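Local atomic coordinates of 5'-nucleotidase SurE (Aquifex aeolicus, PDB entry 2WQK), a protein that probably dephosphorylates nucleoside 5'-monophosphates to nucleosides and phosphate, using one divalent metal cation per subunit. Residues D10-G16 against G92-G96; V31-R37 against D60-D66; L99-I103 against D217-V221; I172-T178 against G224-P230. All coordinates share one frame; numbering follows the deposited sequence.

Interaction 1 of 4, residues D10-G16 against G92-G96; sequences DGYFSPG and GINEG. With NA (sodium ion), chain D; SO4 (sulfate ion), chain C.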
# COMPACT_ATOMS: atom_id res chain seq x y z
N ASP A 10 13.59 -8.30 2.49
CA ASP A 10 13.05 -8.20 3.84
C ASP A 10 13.48 -6.94 4.57
O ASP A 10 12.89 -6.61 5.61
CB ASP A 10 13.44 -9.45 4.64
CG ASP A 10 12.93 -10.74 4.00
OD1 ASP A 10 11.73 -10.74 3.54
OD2 ASP A 10 13.69 -11.75 3.95
N GLY A 11 14.50 -6.26 4.05
CA GLY A 11 15.02 -5.06 4.70
C GLY A 11 16.44 -5.26 5.22
O GLY A 11 16.85 -6.35 5.57
N TYR A 12 17.18 -4.15 5.26
CA TYR A 12 18.61 -4.19 5.63
C TYR A 12 18.86 -4.71 7.02
O TYR A 12 19.97 -5.14 7.34
CB TYR A 12 19.25 -2.82 5.47
CG TYR A 12 18.81 -1.80 6.50
CD1 TYR A 12 19.41 -1.76 7.77
CD2 TYR A 12 17.81 -0.87 6.22
CE1 TYR A 12 19.02 -0.84 8.70
CE2 TYR A 12 17.42 0.06 7.16
CZ TYR A 12 18.02 0.07 8.39
OH TYR A 12 17.65 1.01 9.31
N PHE A 13 17.84 -4.64 7.86
CA PHE A 13 17.94 -5.03 9.29
C PHE A 13 17.61 -6.52 9.55
O PHE A 13 17.69 -7.01 10.69
CB PHE A 13 16.99 -4.14 10.12
CG PHE A 13 15.61 -4.08 9.55
CD1 PHE A 13 14.74 -5.12 9.77
CD2 PHE A 13 15.22 -3.04 8.71
CE1 PHE A 13 13.45 -5.11 9.16
CE2 PHE A 13 13.98 -3.03 8.12
CZ PHE A 13 13.10 -4.05 8.35
N SER A 14 17.20 -7.25 8.50
CA SER A 14 16.71 -8.58 8.72
C SER A 14 17.85 -9.52 9.13
O SER A 14 19.01 -9.34 8.72
CB SER A 14 16.04 -9.12 7.45
OG SER A 14 17.00 -9.60 6.52
N PRO A 15 17.53 -10.51 9.97
CA PRO A 15 18.59 -11.44 10.39
C PRO A 15 19.20 -12.24 9.21
O PRO A 15 20.35 -12.64 9.24
CB PRO A 15 17.88 -12.38 11.36
CG PRO A 15 16.43 -12.25 11.01
CD PRO A 15 16.24 -10.82 10.61
N GLY A 16 18.44 -12.47 8.15
CA GLY A 16 18.93 -13.26 7.03
C GLY A 16 20.02 -12.55 6.25
O GLY A 16 20.99 -13.18 5.86
N GLY A 92 19.34 -12.32 -0.48
CA GLY A 92 18.87 -13.14 0.63
C GLY A 92 19.66 -12.84 1.90
O GLY A 92 20.29 -11.78 2.00
N ILE A 93 19.59 -13.74 2.88
CA ILE A 93 18.78 -14.94 2.92
C ILE A 93 17.37 -14.59 3.24
O ILE A 93 17.07 -13.96 4.25
CB ILE A 93 19.26 -15.90 4.04
CG1 ILE A 93 20.73 -16.28 3.83
CG2 ILE A 93 18.35 -17.15 4.11
CD1 ILE A 93 21.48 -16.65 5.14
N ASN A 94 16.45 -14.99 2.34
CA ASN A 94 15.05 -14.70 2.56
C ASN A 94 14.48 -15.38 3.79
O ASN A 94 14.81 -16.50 4.07
CB ASN A 94 14.19 -15.12 1.35
CG ASN A 94 12.80 -14.45 1.36
OD1 ASN A 94 12.69 -13.23 1.51
ND2 ASN A 94 11.73 -15.28 1.22
N GLU A 95 13.56 -14.66 4.43
CA GLU A 95 12.81 -15.19 5.54
C GLU A 95 11.63 -15.97 4.94
O GLU A 95 10.49 -15.45 4.83
CB GLU A 95 12.29 -14.06 6.43
CG GLU A 95 13.33 -13.15 7.01
CD GLU A 95 12.69 -11.93 7.69
OE1 GLU A 95 11.49 -11.60 7.39
OE2 GLU A 95 13.37 -11.32 8.53
N GLY A 96 11.91 -17.16 4.48
CA GLY A 96 10.93 -18.10 3.98
C GLY A 96 11.37 -18.60 2.62
O GLY A 96 12.28 -18.03 2.00
NA NA D . 10.77 -11.97 1.80
S SO4 C . 10.26 -12.69 -1.19
O1 SO4 C . 9.65 -13.50 -0.13
O2 SO4 C . 10.88 -11.50 -0.52
O3 SO4 C . 11.30 -13.40 -1.84
O4 SO4 C . 9.24 -12.22 -2.18
O HOH W 1 16.33 -11.39 4.67
O HOH W 2 9.27 -11.79 5.39
O HOH W 3 9.43 -13.51 3.17
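The carboxylate plane of Asp-10 and the amide plane of Asn-94 are only 21° apart, although the two side chains cross at about a right angle. A sodium ion draws them together. It is bound by Asp-10 OD1 at 2.3 Å and by Asn-94 OD1, also at 2.3 Å. Asp-10 OD2 lies 3.0 Å from Asn-94 OD1, two acceptors with no hydrogen bond between them. The backbone holds the carboxylate from its syn side: Glu-95 N donates to Asp-10 OD2 over 3.0 Å, from 27° out of the plane. A water donates to Asp-10 OD2 and Ile-93 O and accepts from Ser-14 OG. With CG anti to the backbone N (chi1 -163°), Asn-94 carries OD1 to the metal, while ND2 donates to Gly-96 O at 2.9 Å. Two sulfate oxygens, a water and Ser-40 complete the sodium shell. The sodium takes three of the four residues predicted to bind a divalent cation; the fourth is Asp-9. The sulfate may mark where a substrate phosphate would lie. Gly-16 CA comes 3.4 Å from Ile-93 O, where a CB would clash, and Ile-93 N makes a weak hydrogen bond to Gly-16 O. Ile-93, after a cis peptide bond, packs on helix 135-152. The contact joins the start of helix 15-24 to the end of strand 88-94, which runs between strands 3-7 and 122-128.

Interaction 2 of 4, residues V31-R37 against D60-D66; sequences VVVAPDR and DFYTVID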
# COMPACT_ATOMS: atom_id res chain seq x y z
N VAL A 31 29.25 -5.62 -0.16
CA VAL A 31 28.64 -4.31 -0.26
C VAL A 31 27.14 -4.55 -0.23
O VAL A 31 26.59 -5.21 -1.12
CB VAL A 31 29.05 -3.57 -1.56
CG1 VAL A 31 28.31 -2.22 -1.69
CG2 VAL A 31 30.61 -3.37 -1.58
N VAL A 32 26.51 -4.04 0.82
CA VAL A 32 25.05 -4.25 1.01
C VAL A 32 24.31 -3.03 0.51
O VAL A 32 24.62 -1.89 0.89
CB VAL A 32 24.67 -4.44 2.48
CG1 VAL A 32 23.14 -4.38 2.76
CG2 VAL A 32 25.25 -5.75 2.98
N VAL A 33 23.27 -3.28 -0.29
CA VAL A 33 22.31 -2.23 -0.64
C VAL A 33 20.96 -2.94 -0.50
O VAL A 33 20.69 -3.90 -1.25
CB VAL A 33 22.51 -1.69 -2.08
CG1 VAL A 33 21.54 -0.55 -2.37
CG2 VAL A 33 23.97 -1.21 -2.26
N ALA A 34 20.15 -2.50 0.45
CA ALA A 34 18.91 -3.25 0.74
C ALA A 34 17.75 -2.29 1.08
O ALA A 34 17.96 -1.14 1.50
CB ALA A 34 19.15 -4.23 1.88
N PRO A 35 16.51 -2.77 0.90
CA PRO A 35 15.38 -1.92 1.24
C PRO A 35 15.34 -1.53 2.73
O PRO A 35 15.91 -2.21 3.58
CB PRO A 35 14.15 -2.79 0.89
CG PRO A 35 14.67 -3.86 -0.07
CD PRO A 35 16.12 -4.09 0.39
N ASP A 36 14.63 -0.45 3.04
CA ASP A 36 14.49 -0.01 4.42
C ASP A 36 13.26 -0.65 5.14
O ASP A 36 12.92 -0.28 6.24
CB ASP A 36 14.37 1.50 4.50
CG ASP A 36 13.03 2.00 4.00
OD1 ASP A 36 12.50 1.36 3.07
OD2 ASP A 36 12.54 3.02 4.55
N ARG A 37 12.59 -1.60 4.47
CA ARG A 37 11.34 -2.20 4.95
C ARG A 37 11.14 -3.52 4.22
O ARG A 37 11.76 -3.80 3.20
CB ARG A 37 10.12 -1.31 4.71
CG ARG A 37 9.76 -1.11 3.24
CD ARG A 37 8.89 0.13 2.99
NE ARG A 37 9.62 1.38 3.25
CZ ARG A 37 9.07 2.60 3.28
NH1 ARG A 37 7.76 2.76 3.11
NH2 ARG A 37 9.84 3.64 3.50
N ASP A 60 30.19 0.54 3.28
CA ASP A 60 29.70 -0.50 2.38
C ASP A 60 28.32 -1.06 2.79
O ASP A 60 28.05 -2.22 2.53
CB ASP A 60 30.68 -1.68 2.29
CG ASP A 60 31.99 -1.30 1.64
OD1 ASP A 60 31.96 -0.41 0.77
OD2 ASP A 60 33.02 -1.93 1.99
N PHE A 61 27.48 -0.24 3.41
CA PHE A 61 26.17 -0.72 3.88
C PHE A 61 25.17 0.42 3.69
O PHE A 61 25.22 1.44 4.40
CB PHE A 61 26.31 -1.18 5.33
CG PHE A 61 25.21 -2.04 5.82
CD1 PHE A 61 25.44 -3.33 6.25
CD2 PHE A 61 23.92 -1.58 5.85
CE1 PHE A 61 24.41 -4.14 6.69
CE2 PHE A 61 22.89 -2.40 6.35
CZ PHE A 61 23.14 -3.65 6.74
N TYR A 62 24.28 0.23 2.71
CA TYR A 62 23.37 1.29 2.28
C TYR A 62 21.95 0.77 2.27
O TYR A 62 21.71 -0.42 2.08
CB TYR A 62 23.68 1.72 0.86
CG TYR A 62 25.02 2.40 0.74
CD1 TYR A 62 25.11 3.80 0.77
CD2 TYR A 62 26.17 1.64 0.62
CE1 TYR A 62 26.36 4.43 0.67
CE2 TYR A 62 27.43 2.26 0.56
CZ TYR A 62 27.50 3.65 0.56
OH TYR A 62 28.77 4.23 0.49
N THR A 63 21.02 1.68 2.49
CA THR A 63 19.62 1.33 2.29
C THR A 63 18.98 2.26 1.28
O THR A 63 19.28 3.46 1.23
CB THR A 63 18.81 1.36 3.62
OG1 THR A 63 17.47 0.87 3.38
CG2 THR A 63 18.76 2.75 4.31
N VAL A 64 18.07 1.67 0.50
CA VAL A 64 17.27 2.42 -0.45
C VAL A 64 15.84 2.51 0.14
O VAL A 64 15.18 1.50 0.40
CB VAL A 64 17.23 1.77 -1.88
CG1 VAL A 64 16.41 2.67 -2.82
CG2 VAL A 64 18.63 1.56 -2.45
N ILE A 65 15.41 3.73 0.40
CA ILE A 65 14.15 3.97 1.07
C ILE A 65 12.98 3.62 0.12
O ILE A 65 12.85 4.18 -0.95
CB ILE A 65 14.03 5.44 1.55
CG1 ILE A 65 15.25 5.78 2.46
CG2 ILE A 65 12.71 5.63 2.30
CD1 ILE A 65 15.39 4.89 3.64
N ASP A 66 12.22 2.60 0.52
CA ASP A 66 11.16 2.03 -0.30
C ASP A 66 11.69 1.52 -1.67
O ASP A 66 10.96 1.45 -2.66
CB ASP A 66 10.00 3.02 -0.47
CG ASP A 66 8.73 2.35 -0.90
OD1 ASP A 66 8.56 1.16 -0.58
OD2 ASP A 66 7.92 2.99 -1.60
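Val-32 and Phe-61 start a parallel pairing in which backbone donors and acceptors alternate between the strands. Val-32 N gives to Asp-60 O at 2.9 Å, and Tyr-62 N gives to Val-32 O. Ala-34 N then gives to Tyr-62 O at 3.1 Å. Ala-34 O takes two bonds, from Val-64 N and from the hydroxyl of Thr-63, which arrive from opposite faces of its carbonyl plane. Thr-63 OG1 is 2.8 Å from Ala-34 O. Asp-36 N continues the ladder with a weak bond to Val-64 O. Beyond the strands the side chain of Asp-36 takes over. Its CG stands between the backbone N and the carbonyl carbon (chi1 73°), and OD1 receives Asp-66 N over 2.8 Å in an almost straight bond. From the other face of that carboxylate plane, Arg-37 NE reaches the same OD1 at 2.9 Å. Arg-37 NH2 holds OD2 on its syn lone pair, a side-on two-nitrogen salt bridge. Asp-66 CB lies over one face of this guanidinium. Were Asp-36 an alanine, Asp-66 N would probably lose its acceptor and the Arg-37 guanidinium would be freer to turn. On the face shared with Phe-61, Val-32 CG1 sits 4.0 Å from the ring centroid, a CH-pi contact, and Val-32 meets helix 15-24. Val-33 and Pro-35 face helix 69-80. Strand 29-35 lies between strands 61-64 and 3-7, and strand 52-58 flanks strand 61-64.

Interaction 3 of 4, residues L99-I103 against D217-V221; sequences LGEDI and DYWAV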
# COMPACT_ATOMS: atom_id res chain seq x y z
N LEU A 99 10.16 -21.55 -3.76
CA LEU A 99 10.16 -22.82 -4.43
C LEU A 99 9.09 -22.86 -5.52
O LEU A 99 8.05 -22.18 -5.45
CB LEU A 99 9.82 -23.93 -3.42
CG LEU A 99 10.87 -24.11 -2.34
CD1 LEU A 99 10.28 -24.80 -1.10
CD2 LEU A 99 12.10 -24.86 -2.85
N GLY A 100 9.35 -23.72 -6.49
CA GLY A 100 8.33 -24.08 -7.46
C GLY A 100 7.79 -22.89 -8.23
O GLY A 100 8.50 -21.94 -8.56
N GLU A 101 6.49 -22.94 -8.46
CA GLU A 101 5.79 -21.94 -9.26
C GLU A 101 5.87 -20.56 -8.68
O GLU A 101 5.81 -19.52 -9.39
CB GLU A 101 4.30 -22.30 -9.37
CG GLU A 101 4.04 -23.56 -10.14
CD GLU A 101 4.66 -23.55 -11.53
OE1 GLU A 101 5.12 -22.47 -11.99
OE2 GLU A 101 4.69 -24.62 -12.17
N ASP A 102 6.01 -20.49 -7.37
CA ASP A 102 6.03 -19.21 -6.66
C ASP A 102 7.33 -18.34 -6.86
O ASP A 102 7.40 -17.16 -6.47
CB ASP A 102 5.59 -19.48 -5.24
CG ASP A 102 4.13 -20.02 -5.19
OD1 ASP A 102 3.24 -19.40 -5.84
OD2 ASP A 102 3.87 -21.05 -4.54
N ILE A 103 8.31 -18.91 -7.53
CA ILE A 103 9.56 -18.18 -7.85
C ILE A 103 9.27 -16.88 -8.64
O ILE A 103 9.90 -15.85 -8.43
CB ILE A 103 10.49 -19.12 -8.62
CG1 ILE A 103 11.03 -20.21 -7.69
CG2 ILE A 103 11.64 -18.40 -9.30
CD1 ILE A 103 11.69 -21.39 -8.48
N ASP A 217 12.98 -29.07 -6.37
CA ASP A 217 13.39 -28.21 -5.26
C ASP A 217 12.65 -28.56 -3.96
O ASP A 217 13.27 -28.70 -2.89
CB ASP A 217 13.27 -26.71 -5.65
CG ASP A 217 11.90 -26.28 -6.24
OD1 ASP A 217 10.95 -27.11 -6.35
OD2 ASP A 217 11.83 -25.05 -6.54
N TYR A 218 11.34 -28.73 -4.06
CA TYR A 218 10.54 -29.07 -2.87
C TYR A 218 11.04 -30.36 -2.24
O TYR A 218 11.23 -30.44 -1.01
CB TYR A 218 9.08 -29.29 -3.24
CG TYR A 218 8.28 -28.09 -3.60
CD1 TYR A 218 7.78 -27.26 -2.62
CD2 TYR A 218 7.98 -27.82 -4.93
CE1 TYR A 218 6.98 -26.14 -2.96
CE2 TYR A 218 7.22 -26.75 -5.25
CZ TYR A 218 6.70 -25.93 -4.27
OH TYR A 218 5.96 -24.85 -4.68
N TRP A 219 11.22 -31.39 -3.06
CA TRP A 219 11.62 -32.71 -2.47
C TRP A 219 12.94 -32.58 -1.73
O TRP A 219 13.11 -33.11 -0.63
CB TRP A 219 11.72 -33.80 -3.55
CG TRP A 219 11.98 -35.18 -3.01
CD1 TRP A 219 11.05 -36.16 -2.79
CD2 TRP A 219 13.25 -35.73 -2.62
NE1 TRP A 219 11.68 -37.26 -2.26
CE2 TRP A 219 13.02 -37.04 -2.17
CE3 TRP A 219 14.57 -35.24 -2.62
CZ2 TRP A 219 14.04 -37.85 -1.68
CZ3 TRP A 219 15.59 -36.07 -2.14
CH2 TRP A 219 15.31 -37.35 -1.69
N ALA A 220 13.90 -31.85 -2.32
CA ALA A 220 15.24 -31.75 -1.72
C ALA A 220 15.11 -31.15 -0.33
O ALA A 220 15.61 -31.74 0.66
CB ALA A 220 16.16 -30.88 -2.62
N VAL A 221 14.46 -30.00 -0.19
CA VAL A 221 14.40 -29.32 1.11
C VAL A 221 13.53 -30.08 2.12
O VAL A 221 13.86 -30.09 3.32
CB VAL A 221 14.00 -27.83 0.99
CG1 VAL A 221 15.09 -27.07 0.23
CG2 VAL A 221 12.63 -27.67 0.34
O HOH W 4 5.63 -22.94 -3.24
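This is a buried loop-to-helix contact: residues 99-103, in the loop between strand 88-94 and helix 107-117, pack against the short helix 217-222. Leu-99 carries most of the apolar part. Its CB lies over one face of the Tyr-218 ring, offset toward the rim, 3.9 Å from the ring centroid in a CH-pi contact. Its two methyl branches part company. CD2 slides past Asp-217 in the opposite direction and comes 3.6 Å from Asp-217 CB. CD1 reaches Val-221 CG2 tip to tip at 4.0 Å. The polar link is one nearly straight bond, Gly-100 N to Asp-217 OD2 at 2.8 Å, made on the syn side of the carboxylate. With CG between the backbone N and the carbonyl carbon (chi1 51°), Asp-217 keeps its other oxygen near its own helix start: OD1 accepts Tyr-218 N at 2.8 Å, and also Gly-181 N. Helix 217-222 leads directly into strand 225-232 of the mixed sheet, so the contact sets the loop after one strand of that sheet against the helix before another. Gly-100 has a positive phi of 59°, and its carbonyl opens the 3-10 turn of residues 101-103 by accepting Ile-103 N at 3.2 Å. A CB here would clash with Tyr-218 OH, which fits glycine at this position. The hydroxyl of Tyr-218 bonds to Lys-182 O. Asp-102 forms a salt bridge to Arg-183, and a water donates to its OD2 at 2.9 Å. Leu-99 and Val-221 both rest on Phe-128 of strand 122-128. On the loop side, Ile-103 packs on Leu-235 of the third subunit.

Interaction 4 of 4, residues I172-T178 against G224-P230; sequences IKGIKVT and GYVSVTP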
# COMPACT_ATOMS: atom_id res chain seq x y z
N ILE A 172 22.57 -30.80 7.79
CA ILE A 172 22.22 -30.73 6.35
C ILE A 172 22.76 -31.99 5.68
O ILE A 172 23.94 -32.35 5.87
CB ILE A 172 22.85 -29.49 5.70
CG1 ILE A 172 22.25 -28.21 6.27
CG2 ILE A 172 22.71 -29.54 4.15
CD1 ILE A 172 20.84 -27.84 5.74
N LYS A 173 21.93 -32.67 4.90
CA LYS A 173 22.32 -33.95 4.35
C LYS A 173 23.24 -33.84 3.15
O LYS A 173 24.00 -34.77 2.84
CB LYS A 173 21.11 -34.81 3.99
CG LYS A 173 20.20 -35.15 5.12
CD LYS A 173 19.26 -36.26 4.68
CE LYS A 173 18.10 -36.46 5.61
NZ LYS A 173 17.02 -37.09 4.79
N GLY A 174 23.15 -32.71 2.43
CA GLY A 174 23.95 -32.53 1.26
C GLY A 174 23.31 -31.42 0.46
O GLY A 174 22.36 -30.79 0.91
N ILE A 175 23.88 -31.22 -0.71
CA ILE A 175 23.40 -30.22 -1.69
C ILE A 175 23.03 -30.99 -2.94
O ILE A 175 23.81 -31.80 -3.45
CB ILE A 175 24.52 -29.17 -1.99
CG1 ILE A 175 24.97 -28.44 -0.70
CG2 ILE A 175 24.10 -28.15 -3.10
CD1 ILE A 175 26.14 -27.52 -0.90
N LYS A 176 21.84 -30.68 -3.47
CA LYS A 176 21.34 -31.26 -4.69
C LYS A 176 20.99 -30.18 -5.72
O LYS A 176 20.36 -29.19 -5.40
CB LYS A 176 20.06 -32.06 -4.40
CG LYS A 176 20.31 -33.33 -3.56
CD LYS A 176 19.02 -34.04 -3.26
CE LYS A 176 18.46 -34.74 -4.47
NZ LYS A 176 19.38 -35.74 -5.11
N VAL A 177 21.39 -30.46 -6.95
CA VAL A 177 20.92 -29.72 -8.11
C VAL A 177 19.50 -30.21 -8.42
O VAL A 177 19.27 -31.42 -8.52
CB VAL A 177 21.85 -29.92 -9.32
CG1 VAL A 177 21.25 -29.31 -10.61
CG2 VAL A 177 23.25 -29.39 -8.99
N THR A 178 18.56 -29.28 -8.56
CA THR A 178 17.13 -29.59 -8.62
C THR A 178 16.46 -28.82 -9.79
O THR A 178 17.02 -27.84 -10.32
CB THR A 178 16.43 -29.15 -7.32
OG1 THR A 178 16.63 -27.75 -7.14
CG2 THR A 178 16.95 -29.94 -6.09
N GLY A 224 15.77 -32.60 3.73
CA GLY A 224 16.97 -32.16 4.44
C GLY A 224 18.19 -31.86 3.60
O GLY A 224 19.29 -31.74 4.11
N TYR A 225 17.98 -31.66 2.30
CA TYR A 225 19.04 -31.28 1.39
C TYR A 225 18.85 -29.81 0.97
O TYR A 225 17.73 -29.32 0.83
CB TYR A 225 18.98 -32.11 0.12
CG TYR A 225 19.23 -33.57 0.34
CD1 TYR A 225 20.51 -34.06 0.30
CD2 TYR A 225 18.18 -34.44 0.52
CE1 TYR A 225 20.76 -35.45 0.50
CE2 TYR A 225 18.40 -35.79 0.72
CZ TYR A 225 19.69 -36.28 0.69
OH TYR A 225 19.88 -37.65 0.91
N VAL A 226 19.97 -29.15 0.69
CA VAL A 226 19.95 -27.86 0.01
C VAL A 226 19.52 -28.12 -1.44
O VAL A 226 19.94 -29.10 -2.07
CB VAL A 226 21.33 -27.19 0.02
CG1 VAL A 226 21.31 -25.88 -0.78
CG2 VAL A 226 21.74 -26.94 1.47
N SER A 227 18.64 -27.24 -1.94
CA SER A 227 18.23 -27.25 -3.34
C SER A 227 18.91 -26.11 -4.08
O SER A 227 18.81 -24.97 -3.66
CB SER A 227 16.72 -26.98 -3.41
OG SER A 227 16.31 -26.67 -4.72
N VAL A 228 19.53 -26.44 -5.21
CA VAL A 228 20.08 -25.42 -6.11
C VAL A 228 19.47 -25.65 -7.50
O VAL A 228 19.76 -26.65 -8.13
CB VAL A 228 21.62 -25.48 -6.21
CG1 VAL A 228 22.11 -24.38 -7.15
CG2 VAL A 228 22.32 -25.42 -4.81
N THR A 229 18.62 -24.70 -7.96
CA THR A 229 17.98 -24.81 -9.26
C THR A 229 18.60 -23.75 -10.20
O THR A 229 18.60 -22.57 -9.87
CB THR A 229 16.48 -24.51 -9.19
OG1 THR A 229 15.85 -25.35 -8.21
CG2 THR A 229 15.80 -24.66 -10.59
N PRO A 230 19.08 -24.19 -11.37
CA PRO A 230 19.55 -23.24 -12.38
C PRO A 230 18.31 -22.75 -13.15
O PRO A 230 17.55 -23.57 -13.71
CB PRO A 230 20.45 -24.07 -13.29
CG PRO A 230 19.89 -25.46 -13.22
CD PRO A 230 19.19 -25.59 -11.86
O HOH W 5 17.27 -38.93 1.96
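Tyr-225 CG is anti to the carbonyl carbon (chi1 -65°), which sets the ring between two lysine chains. Lys-176 lays CD over one face. Lys-173 runs past the opposite face. Both make CH-pi contacts: Lys-173 CB and Lys-176 CD each lie 3.9 Å from the centroid of the Tyr-225 ring. Lys-173 NZ goes on to Asn-223 O. At the far end Thr-178 OG1 stands between its backbone N and carbonyl carbon (chi1 58°), 2.7 Å from Ser-227 OG and 2.7 Å from Thr-229 OG1. Strand 174-177, outermost in the mixed sheet within this chain, pairs parallel with strand 225-232 through bonds such as Lys-176 N to Val-226 O, 2.8 Å. On the other face of the sheet, Ile-175 CG2 meets Val-228 CG2 at 3.7 Å, and Ile-175 and Val-226 pack on helix 135-152. Val-177 N bonds to Glu-248 of the third subunit. With an alanine at Tyr-225, the two lysine chains are likely to lose the ring that separates them and move more freely. The lysines thus meet the ring with their methylenes, and any cation-pi pull from Lys-176 NZ is weak, while Thr-178 OG1 is hydrogen-bonded to both Ser-227 OG and Thr-229 OG1, a short chain of three hydroxyls.

From the N terminus, interaction 1 opens first, at residues 10-16, and closes a long loop at 92-96. Interaction 2 is nested inside that loop, joining 31-37 to 60-66. The two touch, with Tyr-12 N 2.9 Å from Pro-35 O, a probable hydrogen bond. Interaction 3 opens at 99-103, just after interaction 1 closes. Interaction 4 opens inside its span, at 172-178. They then close in turn at 217-221 and 224-230, so the two cross. Helix 217-222 leads straight into strand 225-232. Interactions 2 and 4 lie toward opposite ends of the mixed sheet, with centres about 29 Å apart. Interaction 1 marks the metal site between them.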